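Local coordinates for protein beta-N-acetylhexosaminidase (Beutenbergia cavernae, PDB 5BU9) that probably hydrolyses terminal non-reducing N-acetyl-D-hexosamine residues from N-acetyl-beta-D-hexosaminides, as a member of glycoside hydrolase family 3, at residues G82-V87 and Y151-F156; S35-V40 and E307-V312; D20-E25 and G44-G49. One frame throughout, in Å; residues are numbered along the deposited sequence.

In the fold
The three contacts lie in different parts of one TIM-barrel domain. Contact 2 is buried and mostly apolar: Val309 of helix 305-318 packs on Ser35 and Val37, and none of its touches is a hydrogen bond. Contact 1, at the surface about 30 Å away between centres and across the chain's centre, is held by an amide, a water and an arginine salt-bridged to Glu81. Contact 3 is largely buried but joins two loops, each between strand and helix, with small side chains and one water. Contacts 1 and 3 touch through Val87 and Ser46, while segment 35-40 of contact 2 leads into strand 39-43 and segment 44-49 of contact 3 leaves it; the two contacts do not otherwise touch.

Contact 1: residues G82-V87 and Y151-F156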
loop_
_atom_site.group_PDB
_atom_site.type_symbol
_atom_site.label_atom_id
_atom_site.label_comp_id
_atom_site.label_asym_id
_atom_site.label_seq_id
_atom_site.Cartn_x
_atom_site.Cartn_y
_atom_site.Cartn_z
ATOM N N GLY A 82 -12.497 -5.807 2.484
ATOM C CA GLY A 82 -13.660 -6.638 2.752
ATOM C C GLY A 82 -13.348 -7.860 3.615
ATOM O O GLY A 82 -12.181 -8.274 3.732
ATOM N N GLY A 83 -14.389 -8.415 4.243
ATOM C CA GLY A 83 -14.256 -9.644 5.002
ATOM C C GLY A 83 -13.382 -9.492 6.243
ATOM O O GLY A 83 -13.679 -8.699 7.136
ATOM N N ASN A 84 -12.304 -10.258 6.307
ATOM C CA ASN A 84 -11.390 -10.206 7.449
ATOM C C ASN A 84 -10.528 -8.940 7.454
ATOM O O ASN A 84 -9.835 -8.683 8.429
ATOM C CB ASN A 84 -10.501 -11.457 7.460
ATOM C CG ASN A 84 -11.288 -12.712 7.837
ATOM O OD1 ASN A 84 -11.988 -12.733 8.834
ATOM N ND2 ASN A 84 -11.193 -13.743 7.020
ATOM N N VAL A 85 -10.559 -8.155 6.380
ATOM C CA VAL A 85 -9.782 -6.906 6.348
ATOM C C VAL A 85 -10.680 -5.737 5.925
ATOM O O VAL A 85 -10.798 -5.390 4.740
ATOM C CB VAL A 85 -8.538 -7.009 5.413
ATOM C CG1 VAL A 85 -7.742 -5.683 5.424
ATOM C CG2 VAL A 85 -7.602 -8.174 5.837
ATOM N N GLN A 86 -11.338 -5.145 6.905
ATOM C CA GLN A 86 -12.183 -3.990 6.644
ATOM C C GLN A 86 -11.997 -3.049 7.824
ATOM O O GLN A 86 -12.587 -3.258 8.884
ATOM C CB GLN A 86 -13.665 -4.390 6.461
ATOM C CG GLN A 86 -14.560 -3.192 6.029
ATOM C CD GLN A 86 -16.029 -3.530 5.906
ATOM O OE1 GLN A 86 -16.393 -4.672 5.619
ATOM N NE2 GLN A 86 -16.892 -2.527 6.117
ATOM N N VAL A 87 -11.135 -2.048 7.673
ATOM C CA VAL A 87 -10.815 -1.210 8.811
ATOM C C VAL A 87 -12.044 -0.374 9.190
ATOM O O VAL A 87 -12.306 -0.142 10.361
ATOM C CB VAL A 87 -9.617 -0.300 8.530
ATOM C CG1 VAL A 87 -9.521 0.769 9.636
ATOM C CG2 VAL A 87 -8.301 -1.123 8.406
ATOM N N TYR A 151 -5.520 -18.081 4.114
ATOM C CA TYR A 151 -6.083 -18.374 5.432
ATOM C C TYR A 151 -7.271 -17.463 5.742
ATOM O O TYR A 151 -8.222 -17.885 6.385
ATOM C CB TYR A 151 -5.008 -18.222 6.528
ATOM C CG TYR A 151 -5.528 -18.532 7.910
ATOM C CD1 TYR A 151 -5.667 -19.859 8.349
ATOM C CD2 TYR A 151 -5.895 -17.504 8.783
ATOM C CE1 TYR A 151 -6.182 -20.141 9.616
ATOM C CE2 TYR A 151 -6.403 -17.780 10.044
ATOM C CZ TYR A 151 -6.544 -19.092 10.459
ATOM O OH TYR A 151 -7.039 -19.343 11.718
ATOM N N PHE A 152 -7.196 -16.222 5.258
ATOM C CA PHE A 152 -8.151 -15.174 5.576
ATOM C C PHE A 152 -9.146 -14.903 4.455
ATOM O O PHE A 152 -9.906 -13.939 4.530
ATOM C CB PHE A 152 -7.405 -13.873 5.897
ATOM C CG PHE A 152 -6.697 -13.877 7.229
ATOM C CD1 PHE A 152 -7.428 -13.895 8.425
ATOM C CD2 PHE A 152 -5.300 -13.838 7.287
ATOM C CE1 PHE A 152 -6.781 -13.878 9.651
ATOM C CE2 PHE A 152 -4.633 -13.830 8.509
ATOM C CZ PHE A 152 -5.379 -13.846 9.707
ATOM N N HIS A 153 -9.114 -15.727 3.407
ATOM C CA HIS A 153 -10.025 -15.576 2.256
ATOM C C HIS A 153 -9.883 -14.208 1.574
ATOM O O HIS A 153 -10.878 -13.635 1.135
ATOM C CB HIS A 153 -11.484 -15.792 2.677
ATOM C CG HIS A 153 -11.685 -17.000 3.541
ATOM N ND1 HIS A 153 -11.237 -18.253 3.178
ATOM C CD2 HIS A 153 -12.242 -17.142 4.768
ATOM C CE1 HIS A 153 -11.517 -19.114 4.140
ATOM N NE2 HIS A 153 -12.129 -18.466 5.116
ATOM N N ARG A 154 -8.646 -13.702 1.482
ATOM C CA ARG A 154 -8.395 -12.385 0.889
ATOM C C ARG A 154 -8.075 -12.435 -0.594
ATOM O O ARG A 154 -7.910 -11.387 -1.208
ATOM C CB ARG A 154 -7.260 -11.686 1.609
ATOM C CG ARG A 154 -7.559 -11.438 3.062
ATOM C CD ARG A 154 -6.247 -11.071 3.760
ATOM N NE ARG A 154 -5.696 -9.780 3.332
ATOM C CZ ARG A 154 -4.465 -9.354 3.637
ATOM N NH1 ARG A 154 -3.648 -10.120 4.345
ATOM N NH2 ARG A 154 -4.034 -8.172 3.219
ATOM N N GLU A 155 -8.009 -13.645 -1.152
ATOM C CA GLU A 155 -7.759 -13.867 -2.576
ATOM C C GLU A 155 -9.103 -13.845 -3.311
ATOM O O GLU A 155 -10.123 -14.203 -2.736
ATOM C CB GLU A 155 -7.026 -15.213 -2.838
ATOM C CG GLU A 155 -7.937 -16.514 -2.804
ATOM C CD GLU A 155 -8.172 -17.039 -1.385
ATOM O OE1 GLU A 155 -7.821 -16.331 -0.421
ATOM O OE2 GLU A 155 -8.718 -18.145 -1.220
ATOM N N PHE A 156 -9.088 -13.418 -4.574
ATOM C CA PHE A 156 -10.293 -13.416 -5.407
ATOM C C PHE A 156 -10.490 -14.783 -6.065
ATOM O O PHE A 156 -11.582 -15.108 -6.502
ATOM C CB PHE A 156 -10.222 -12.326 -6.478
ATOM C CG PHE A 156 -10.519 -10.926 -5.972
ATOM C CD1 PHE A 156 -11.833 -10.506 -5.771
ATOM C CD2 PHE A 156 -9.486 -10.019 -5.743
ATOM C CE1 PHE A 156 -12.118 -9.219 -5.331
ATOM C CE2 PHE A 156 -9.755 -8.729 -5.296
ATOM C CZ PHE A 156 -11.078 -8.326 -5.090
HETATM O O HOH W 1 -11.166 -11.513 4.072
#
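A type II' beta turn from Gly82 to Val85, which turns strand 75-82 back into the short antiparallel strand 85-86, reaches across to the loop 151-156 with Asn84 and Val85. Asn84 makes the polar half of the contact. Its ND2 gives a nearly straight hydrogen bond to Phe152 O, 2.8 Å long with an N-H...O angle of 163°. The oxygen lies close to the plane of the amide, but seen from the acceptor the donor stands above the carbonyl plane, 43° out of it. With CG beside the backbone N, the side chain runs out to that carbonyl past the phenyl group; ND2 is 4.0 Å from Phe152 CD1 at the ring edge, and amide and ring planes are 69° apart. A water grips the same oxygen, donating to Phe152 O and accepting from Asn84 N at 2.8 Å, which ties the turn's backbone as well as its side chain to one acceptor. The loop belongs to the long connection between strand 128-129 and helix 160-176, so the hairpin and this connection meet at the surface of a TIM-barrel-like domain. On the loop side, Tyr151 lays CD2 over the centre of one face of the Phe152 ring, 3.6 Å above its plane. The second half is a methyl-on-guanidinium contact: Val85 CG2 lies over one face of the Arg154 guanidinium, 3.5 Å from NE and 3.8 Å from CD. A bend at chi3 turns the arginine's end past this methyl, and its NH2 forms a salt bridge with Glu81 while NH1 bonds to Pro148 O. NH2 also donates to a bound glycerol, probably from the crystallisation liquor.

Contact 2: residues S35-V40 and E307-V312; sequences SHVGNV and EMVAAV
Val309 reaches from helix 305-318 toward the segment 35-40, its CB forking into two methyls that meet different residues. From CB, the CG1 branch stands anti to the backbone N (chi1 168°) and runs out to Ser35, coming to 3.6 Å from Ser35 O and 4.2 Å from Ser35 CB. It thus touches both the backbone and the side chain of that residue, by van der Waals contact. The CG2 branch, which leaves CB beside the backbone N, ends against a methyl of Val37, with Val309 CG2 and Val37 CG2 3.9 Å apart. Ser35 and Val37 flank His36, whose positive phi of 62° marks where the chain leaves helix 26-35 and swings toward strand 39-43. The fork therefore straddles the helix-to-strand turn of a beta-alpha-beta crossover, in which strands 15-20 and 39-43 run parallel with helix 26-35 between them, as in a TIM barrel. Strand 15-20 also pairs with strand 296-298, the one leading into helix 305-318, which brings early and late parts of the domain side by side here. Val37 comes in obliquely. Both valines are buried and also touch strand 15-20, Val37 through Val17 and Val309 through Phe15.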
loop_
_atom_site.group_PDB
_atom_site.type_symbol
_atom_site.label_atom_id
_atom_site.label_comp_id
_atom_site.label_asym_id
_atom_site.label_seq_id
_atom_site.Cartn_x
_atom_site.Cartn_y
_atom_site.Cartn_z
ATOM N N SER A 35 7.653 16.593 10.737
ATOM C CA SER A 35 8.478 15.808 9.818
ATOM C C SER A 35 8.030 15.917 8.340
ATOM O O SER A 35 8.595 15.273 7.466
ATOM C CB SER A 35 8.499 14.337 10.261
ATOM O OG SER A 35 9.248 14.174 11.455
ATOM N N HIS A 36 7.013 16.723 8.073
ATOM C CA HIS A 36 6.519 16.972 6.706
ATOM C C HIS A 36 5.989 15.705 6.020
ATOM O O HIS A 36 5.911 15.641 4.780
ATOM C CB HIS A 36 7.621 17.633 5.840
ATOM C CG HIS A 36 8.350 18.740 6.541
ATOM N ND1 HIS A 36 7.839 20.017 6.646
ATOM C CD2 HIS A 36 9.537 18.753 7.200
ATOM C CE1 HIS A 36 8.675 20.767 7.350
ATOM N NE2 HIS A 36 9.716 20.029 7.689
ATOM N N VAL A 37 5.611 14.700 6.805
ATOM C CA VAL A 37 4.989 13.505 6.218
ATOM C C VAL A 37 3.725 13.886 5.433
ATOM O O VAL A 37 2.884 14.686 5.885
ATOM C CB VAL A 37 4.684 12.466 7.292
ATOM C CG1 VAL A 37 3.881 11.304 6.713
ATOM C CG2 VAL A 37 6.002 11.968 7.875
ATOM N N GLY A 38 3.609 13.334 4.234
ATOM C CA GLY A 38 2.640 13.832 3.271
ATOM C C GLY A 38 1.451 12.925 3.012
ATOM O O GLY A 38 0.557 13.274 2.229
ATOM N N ASN A 39 1.415 11.777 3.694
ATOM C CA ASN A 39 0.352 10.815 3.490
ATOM C C ASN A 39 0.029 10.131 4.805
ATOM O O ASN A 39 0.909 9.968 5.636
ATOM C CB ASN A 39 0.743 9.770 2.449
ATOM C CG ASN A 39 1.352 10.381 1.203
ATOM O OD1 ASN A 39 0.655 10.975 0.390
ATOM N ND2 ASN A 39 2.669 10.237 1.053
ATOM N N VAL A 40 -1.232 9.722 4.979
ATOM C CA VAL A 40 -1.648 9.036 6.185
ATOM C C VAL A 40 -2.438 7.772 5.881
ATOM O O VAL A 40 -2.943 7.562 4.779
ATOM C CB VAL A 40 -2.452 9.965 7.105
ATOM C CG1 VAL A 40 -1.589 11.116 7.567
ATOM C CG2 VAL A 40 -3.653 10.494 6.380
ATOM N N GLU A 307 12.170 9.306 12.973
ATOM C CA GLU A 307 13.591 9.001 12.779
ATOM C C GLU A 307 13.886 8.429 11.368
ATOM O O GLU A 307 15.000 8.583 10.866
ATOM C CB GLU A 307 14.077 8.043 13.849
ATOM C CG GLU A 307 13.782 6.580 13.528
ATOM C CD GLU A 307 13.795 5.718 14.774
ATOM O OE1 GLU A 307 14.578 4.734 14.835
ATOM O OE2 GLU A 307 13.024 6.058 15.698
HETATM N N MSE A 308 12.894 7.791 10.728
HETATM C CA MSE A 308 13.095 7.280 9.375
HETATM C C MSE A 308 13.165 8.428 8.402
HETATM O O MSE A 308 14.008 8.466 7.505
HETATM C CB MSE A 308 11.972 6.331 8.968
HETATM C CG MSE A 308 11.964 5.074 9.791
HETATM SE SE MSE A 308 10.332 4.004 9.552
HETATM C CE MSE A 308 10.576 3.464 7.762
ATOM N N VAL A 309 12.249 9.369 8.570
ATOM C CA VAL A 309 12.245 10.567 7.732
ATOM C C VAL A 309 13.586 11.267 7.875
ATOM O O VAL A 309 14.188 11.657 6.872
ATOM C CB VAL A 309 11.077 11.512 8.088
ATOM C CG1 VAL A 309 11.264 12.871 7.424
ATOM C CG2 VAL A 309 9.752 10.881 7.640
ATOM N N ALA A 310 14.071 11.409 9.113
ATOM C CA ALA A 310 15.303 12.179 9.339
ATOM C C ALA A 310 16.480 11.489 8.677
ATOM O O ALA A 310 17.360 12.140 8.122
ATOM C CB ALA A 310 15.576 12.359 10.817
ATOM N N ALA A 311 16.488 10.164 8.747
ATOM C CA ALA A 311 17.555 9.404 8.138
ATOM C C ALA A 311 17.534 9.567 6.614
ATOM O O ALA A 311 18.595 9.650 6.001
ATOM C CB ALA A 311 17.446 7.957 8.512
ATOM N N VAL A 312 16.338 9.596 6.013
ATOM C CA VAL A 312 16.237 9.692 4.559
ATOM C C VAL A 312 16.665 11.095 4.132
ATOM O O VAL A 312 17.392 11.233 3.152
ATOM C CB VAL A 312 14.835 9.339 4.032
ATOM C CG1 VAL A 312 14.762 9.593 2.526
ATOM C CG2 VAL A 312 14.537 7.853 4.299
#

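Contact 3: residues D20-E25 and G44-G49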
loop_
_atom_site.group_PDB
_atom_site.type_symbol
_atom_site.label_atom_id
_atom_site.label_comp_id
_atom_site.label_asym_id
_atom_site.label_seq_id
_atom_site.Cartn_x
_atom_site.Cartn_y
_atom_site.Cartn_z
ATOM N N ASP A 20 -4.592 5.556 14.364
ATOM C CA ASP A 20 -5.712 4.691 14.628
ATOM C C ASP A 20 -6.931 5.279 13.912
ATOM O O ASP A 20 -7.081 6.498 13.872
ATOM C CB ASP A 20 -5.968 4.576 16.133
ATOM C CG ASP A 20 -7.139 3.657 16.432
ATOM O OD1 ASP A 20 -6.964 2.420 16.239
ATOM O OD2 ASP A 20 -8.228 4.166 16.812
ATOM N N ALA A 21 -7.788 4.428 13.355
ATOM C CA ALA A 21 -8.904 4.896 12.555
ATOM C C ALA A 21 -9.898 5.744 13.354
ATOM O O ALA A 21 -10.646 6.504 12.765
ATOM C CB ALA A 21 -9.615 3.735 11.912
ATOM N N ALA A 22 -9.886 5.664 14.682
ATOM C CA ALA A 22 -10.892 6.363 15.438
ATOM C C ALA A 22 -10.363 7.653 16.026
ATOM O O ALA A 22 -11.101 8.398 16.664
ATOM C CB ALA A 22 -11.444 5.462 16.523
ATOM N N THR A 23 -9.082 7.932 15.829
ATOM C CA THR A 23 -8.495 9.133 16.431
ATOM C C THR A 23 -7.383 9.690 15.597
ATOM O O THR A 23 -6.513 8.945 15.170
ATOM C CB THR A 23 -7.878 8.873 17.831
ATOM O OG1 THR A 23 -8.837 8.225 18.668
ATOM C CG2 THR A 23 -7.454 10.206 18.478
ATOM N N ALA A 24 -7.397 10.999 15.386
ATOM C CA ALA A 24 -6.234 11.681 14.836
ATOM C C ALA A 24 -5.150 11.746 15.921
ATOM O O ALA A 24 -5.105 12.677 16.708
ATOM C CB ALA A 24 -6.587 13.066 14.358
ATOM N N GLU A 25 -4.267 10.756 15.934
ATOM C CA GLU A 25 -3.258 10.622 16.967
ATOM C C GLU A 25 -2.213 11.733 16.870
ATOM O O GLU A 25 -1.809 12.126 15.773
ATOM C CB GLU A 25 -2.597 9.242 16.859
ATOM C CG GLU A 25 -3.518 8.078 17.274
ATOM C CD GLU A 25 -2.745 6.775 17.471
ATOM O OE1 GLU A 25 -2.588 6.025 16.482
ATOM O OE2 GLU A 25 -2.263 6.530 18.603
ATOM N N GLY A 44 -6.238 -0.275 12.140
ATOM C CA GLY A 44 -7.058 -0.978 13.117
ATOM C C GLY A 44 -8.407 -1.470 12.625
ATOM O O GLY A 44 -8.523 -1.919 11.490
ATOM N N ARG A 45 -9.418 -1.420 13.487
ATOM C CA ARG A 45 -10.803 -1.742 13.120
ATOM C C ARG A 45 -11.627 -0.688 13.844
ATOM O O ARG A 45 -11.595 -0.568 15.069
ATOM C CB ARG A 45 -11.242 -3.193 13.501
ATOM C CG ARG A 45 -10.393 -4.372 12.861
ATOM C CD ARG A 45 -10.443 -4.450 11.303
ATOM N NE ARG A 45 -9.701 -5.595 10.743
ATOM C CZ ARG A 45 -8.458 -5.561 10.224
ATOM N NH1 ARG A 45 -7.887 -6.684 9.776
ATOM N NH2 ARG A 45 -7.757 -4.428 10.148
ATOM N N SER A 46 -12.292 0.137 13.057
ATOM C CA SER A 46 -13.153 1.167 13.588
ATOM C C SER A 46 -14.595 0.871 13.258
ATOM O O SER A 46 -14.926 0.462 12.142
ATOM C CB SER A 46 -12.778 2.527 13.033
ATOM O OG SER A 46 -13.693 3.479 13.516
ATOM N N ASN A 47 -15.452 1.088 14.240
ATOM C CA ASN A 47 -16.888 0.906 14.087
ATOM C C ASN A 47 -17.582 2.252 14.216
ATOM O O ASN A 47 -18.799 2.314 14.390
ATOM C CB ASN A 47 -17.415 -0.051 15.156
ATOM C CG ASN A 47 -18.641 -0.809 14.718
ATOM O OD1 ASN A 47 -18.669 -1.374 13.619
ATOM N ND2 ASN A 47 -19.665 -0.855 15.592
ATOM N N ALA A 48 -16.816 3.336 14.163
ATOM C CA ALA A 48 -17.388 4.632 14.515
ATOM C C ALA A 48 -18.350 5.125 13.425
ATOM O O ALA A 48 -19.311 5.819 13.720
ATOM C CB ALA A 48 -16.297 5.645 14.774
ATOM N N GLY A 49 -18.117 4.717 12.187
ATOM C CA GLY A 49 -18.976 5.117 11.088
ATOM C C GLY A 49 -18.422 6.244 10.229
ATOM O O GLY A 49 -17.365 6.813 10.528
HETATM O O HOH W 2 -13.223 5.792 12.599
#
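Ser46 and Ala21 lead this contact; the backbone of Gly44 comes next against the first loop, and Ala22 follows with less. Ala21 CB and Ser46 CB meet at a slant, 3.6 Å apart, where the CA atoms of the two residues are 5.7 Å apart, so the loops pack with little bulk between them. Ala22 CB lies farther off, 4.2 Å from Ser46 OG. That hydroxyl, anti to the backbone N at chi1 176°, accepts from Ala48 N at 3.2 Å in an ST turn, and a water bonds to it as well. The water also donates to Ala21 O, 2.7 Å away, and so bridges the loops. Each loop follows a strand of the parallel barrel sheet, 15-20 or 39-43, and leads to the N-cap of the next helix, Glu25 for one and Gly49 for the other. On the first loop, a type I turn from Asp20 to Thr23 presents both alanines. Asp20 OD2 accepts from Ala22 N at 3.1 Å, an Asx turn in which the N-H comes from above the carboxylate plane. Ala21 also packs on Val87 and Leu88, and Ser46 shares backbone hydrogen bonds with Val87 and Arg89.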